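Local coordinates for putative oxidoreductase (Klebsiella pneumoniae subsp. pneumoniae MGH 78578, PDB 3E82), which probably acts as a nucleotide-dependent oxidoreductase of the Gfo/Idh/MocA family, although its substrate is not known, at residues L145-H150 against H244-S249. Sequence-based numbering, arbitrary orientation.
Sequences LGAVKH and HGDKGS
Lys-149 and His-150 both donate their backbone N-H to His-244 O, at 2.9 and 3.1 Å from the respective N atoms, while His-244 N returns a nearly straight bond to His-150 O. Two residues facing one make a classic beta bulge between antiparallel strands 148-156 and 241-245, in the mixed sheet of the C-terminal alpha/beta domain. Beyond it the turn into strand 248-252 is gripped by Asp-246 N to Ala-147 O and Lys-247 N to Leu-145 O. Glycine suits position 245, since a CB would run into Leu-145 O, and 146, where phi is positive (73°) and a CB would hit Asp-246 OD1.

Asp-246 suits the turn: its OD1 accepts Ala-147 N (3.0 Å) from above the carboxylate plane, and OD2 makes a long salt bridge, 3.9 Å, to Lys-149 NZ. Ser-249 OG hydrogen-bonds His-244 ND1 in the ring plane, and Glu-152 bonds His-150 NE2.

Buried Leu-145 packs CD2 on the Ser-249 backbone (3.5 Å to C) and touches Val-139 and Val-243. The histidine side chains run side by side, rings inclined at 57°, with His-244 CD2 over one His-150 face.

Lys-149 NZ and His-150 ND1 bond Leu-205 O and Trp-214 NE1 of the second subunit, placing the bulge in the dimer interface.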
ATOM      1  N   LEU B 145     -15.291 -12.829  -4.172  1.00 23.57           N
ATOM      2  CA  LEU B 145     -14.043 -12.775  -3.425  1.00 22.61           C
ATOM      3  C   LEU B 145     -14.196 -13.288  -2.001  1.00 22.78           C
ATOM      4  O   LEU B 145     -13.229 -13.299  -1.240  1.00 23.00           O
ATOM      5  CB  LEU B 145     -13.521 -11.332  -3.372  1.00 21.37           C
ATOM      6  CG  LEU B 145     -13.475 -10.545  -4.682  1.00 21.68           C
ATOM      7  CD1 LEU B 145     -12.997  -9.126  -4.408  1.00 20.82           C
ATOM      8  CD2 LEU B 145     -12.560 -11.247  -5.673  1.00 20.58           C
ATOM      9  N   GLY B 146     -15.397 -13.734  -1.650  1.00 22.73           N
ATOM     10  CA  GLY B 146     -15.629 -14.179  -0.289  1.00 22.43           C
ATOM     11  C   GLY B 146     -15.651 -12.892   0.520  1.00 22.77           C
ATOM     12  O   GLY B 146     -16.022 -11.851  -0.020  1.00 23.62           O
ATOM     13  N   ALA B 147     -15.248 -12.936   1.787  1.00 22.26           N
ATOM     14  CA  ALA B 147     -15.220 -11.726   2.608  1.00 20.94           C
ATOM     15  C   ALA B 147     -14.015 -10.865   2.230  1.00 20.47           C
ATOM     16  O   ALA B 147     -12.884 -11.361   2.177  1.00 20.54           O
ATOM     17  CB  ALA B 147     -15.154 -12.092   4.091  1.00 20.01           C
ATOM     18  N   VAL B 148     -14.255  -9.583   1.962  1.00 17.88           N
ATOM     19  CA  VAL B 148     -13.170  -8.665   1.600  1.00 18.32           C
ATOM     20  C   VAL B 148     -12.262  -8.410   2.806  1.00 17.48           C
ATOM     21  O   VAL B 148     -12.742  -8.160   3.912  1.00 17.00           O
ATOM     22  CB  VAL B 148     -13.721  -7.314   1.079  1.00 19.31           C
ATOM     23  CG1 VAL B 148     -12.579  -6.312   0.899  1.00 17.46           C
ATOM     24  CG2 VAL B 148     -14.436  -7.528  -0.248  1.00 20.62           C
ATOM     25  N   LYS B 149     -10.949  -8.469   2.584  1.00 15.48           N
ATOM     26  CA  LYS B 149      -9.986  -8.269   3.657  1.00 16.78           C
ATOM     27  C   LYS B 149      -8.999  -7.138   3.377  1.00 16.47           C
ATOM     28  O   LYS B 149      -8.480  -6.514   4.309  1.00 14.02           O
ATOM     29  CB  LYS B 149      -9.227  -9.584   3.925  1.00 17.82           C
ATOM     30  CG  LYS B 149     -10.117 -10.682   4.523  1.00 20.37           C
ATOM     31  CD  LYS B 149     -10.739 -10.186   5.821  1.00 25.04           C
ATOM     32  CE  LYS B 149     -11.985 -10.968   6.213  1.00 28.15           C
ATOM     33  NZ  LYS B 149     -11.682 -12.364   6.588  1.00 28.04           N
ATOM     34  N   HIS B 150      -8.765  -6.872   2.094  1.00 16.51           N
ATOM     35  CA  HIS B 150      -7.831  -5.838   1.660  1.00 17.95           C
ATOM     36  C   HIS B 150      -8.356  -5.165   0.385  1.00 18.62           C
ATOM     37  O   HIS B 150      -8.401  -5.776  -0.687  1.00 18.91           O
ATOM     38  CB  HIS B 150      -6.449  -6.477   1.415  1.00 18.92           C
ATOM     39  CG  HIS B 150      -5.405  -5.529   0.900  1.00 17.99           C
ATOM     40  ND1 HIS B 150      -4.186  -5.361   1.520  1.00 18.16           N
ATOM     41  CD2 HIS B 150      -5.381  -4.731  -0.194  1.00 17.59           C
ATOM     42  CE1 HIS B 150      -3.456  -4.501   0.831  1.00 18.73           C
ATOM     43  NE2 HIS B 150      -4.158  -4.103  -0.214  1.00 19.71           N
ATOM     44  N   HIS B 244      -8.504  -8.000  -2.297  1.00 17.58           N
ATOM     45  CA  HIS B 244      -8.273  -9.382  -1.898  1.00 17.13           C
ATOM     46  C   HIS B 244      -9.286  -9.816  -0.856  1.00 18.56           C
ATOM     47  O   HIS B 244      -9.537  -9.103   0.120  1.00 19.83           O
ATOM     48  CB  HIS B 244      -6.867  -9.550  -1.306  1.00 17.78           C
ATOM     49  CG  HIS B 244      -5.775  -8.992  -2.165  1.00 17.24           C
ATOM     50  ND1 HIS B 244      -5.516  -9.453  -3.438  1.00 15.94           N
ATOM     51  CD2 HIS B 244      -4.879  -8.005  -1.931  1.00 15.95           C
ATOM     52  CE1 HIS B 244      -4.509  -8.771  -3.952  1.00 16.57           C
ATOM     53  NE2 HIS B 244      -4.104  -7.886  -3.058  1.00 16.57           N
ATOM     54  N   GLY B 245      -9.865 -10.990  -1.076  1.00 18.92           N
ATOM     55  CA  GLY B 245     -10.838 -11.547  -0.157  1.00 17.76           C
ATOM     56  C   GLY B 245     -10.362 -12.941   0.214  1.00 19.48           C
ATOM     57  O   GLY B 245      -9.364 -13.406  -0.329  1.00 18.16           O
ATOM     58  N   ASP B 246     -11.055 -13.621   1.122  1.00 21.78           N
ATOM     59  CA  ASP B 246     -10.609 -14.957   1.508  1.00 23.32           C
ATOM     60  C   ASP B 246     -10.954 -16.052   0.498  1.00 24.65           C
ATOM     61  O   ASP B 246     -10.632 -17.215   0.717  1.00 24.51           O
ATOM     62  CB  ASP B 246     -11.147 -15.334   2.890  1.00 26.24           C
ATOM     63  CG  ASP B 246     -12.648 -15.187   2.999  1.00 28.95           C
ATOM     64  OD1 ASP B 246     -13.335 -15.242   1.960  1.00 29.72           O
ATOM     65  OD2 ASP B 246     -13.143 -15.028   4.136  1.00 32.74           O
ATOM     66  N   LYS B 247     -11.595 -15.676  -0.604  1.00 24.73           N
ATOM     67  CA  LYS B 247     -11.954 -16.632  -1.648  1.00 27.60           C
ATOM     68  C   LYS B 247     -11.277 -16.291  -2.971  1.00 26.12           C
ATOM     69  O   LYS B 247     -11.225 -17.115  -3.883  1.00 27.44           O
ATOM     70  CB  LYS B 247     -13.471 -16.667  -1.849  1.00 30.64           C
ATOM     71  CG  LYS B 247     -14.174 -17.778  -1.074  1.00 33.48           C
ATOM     72  CD  LYS B 247     -15.684 -17.561  -1.008  1.00 38.96           C
ATOM     73  CE  LYS B 247     -16.331 -17.375  -2.387  1.00 41.33           C
ATOM     74  NZ  LYS B 247     -16.359 -18.619  -3.216  1.00 44.15           N
ATOM     75  N   GLY B 248     -10.754 -15.077  -3.078  1.00 23.79           N
ATOM     76  CA  GLY B 248     -10.101 -14.681  -4.309  1.00 22.72           C
ATOM     77  C   GLY B 248      -9.743 -13.212  -4.357  1.00 23.60           C
ATOM     78  O   GLY B 248      -9.927 -12.479  -3.376  1.00 21.44           O
ATOM     79  N   SER B 249      -9.234 -12.786  -5.512  1.00 22.00           N
ATOM     80  CA  SER B 249      -8.814 -11.405  -5.723  1.00 22.74           C
ATOM     81  C   SER B 249      -9.321 -10.878  -7.054  1.00 23.30           C
ATOM     82  O   SER B 249      -9.700 -11.645  -7.943  1.00 22.01           O
ATOM     83  CB  SER B 249      -7.281 -11.304  -5.732  1.00 21.20           C
ATOM     84  OG  SER B 249      -6.710 -11.771  -4.527  1.00 23.80           O
TER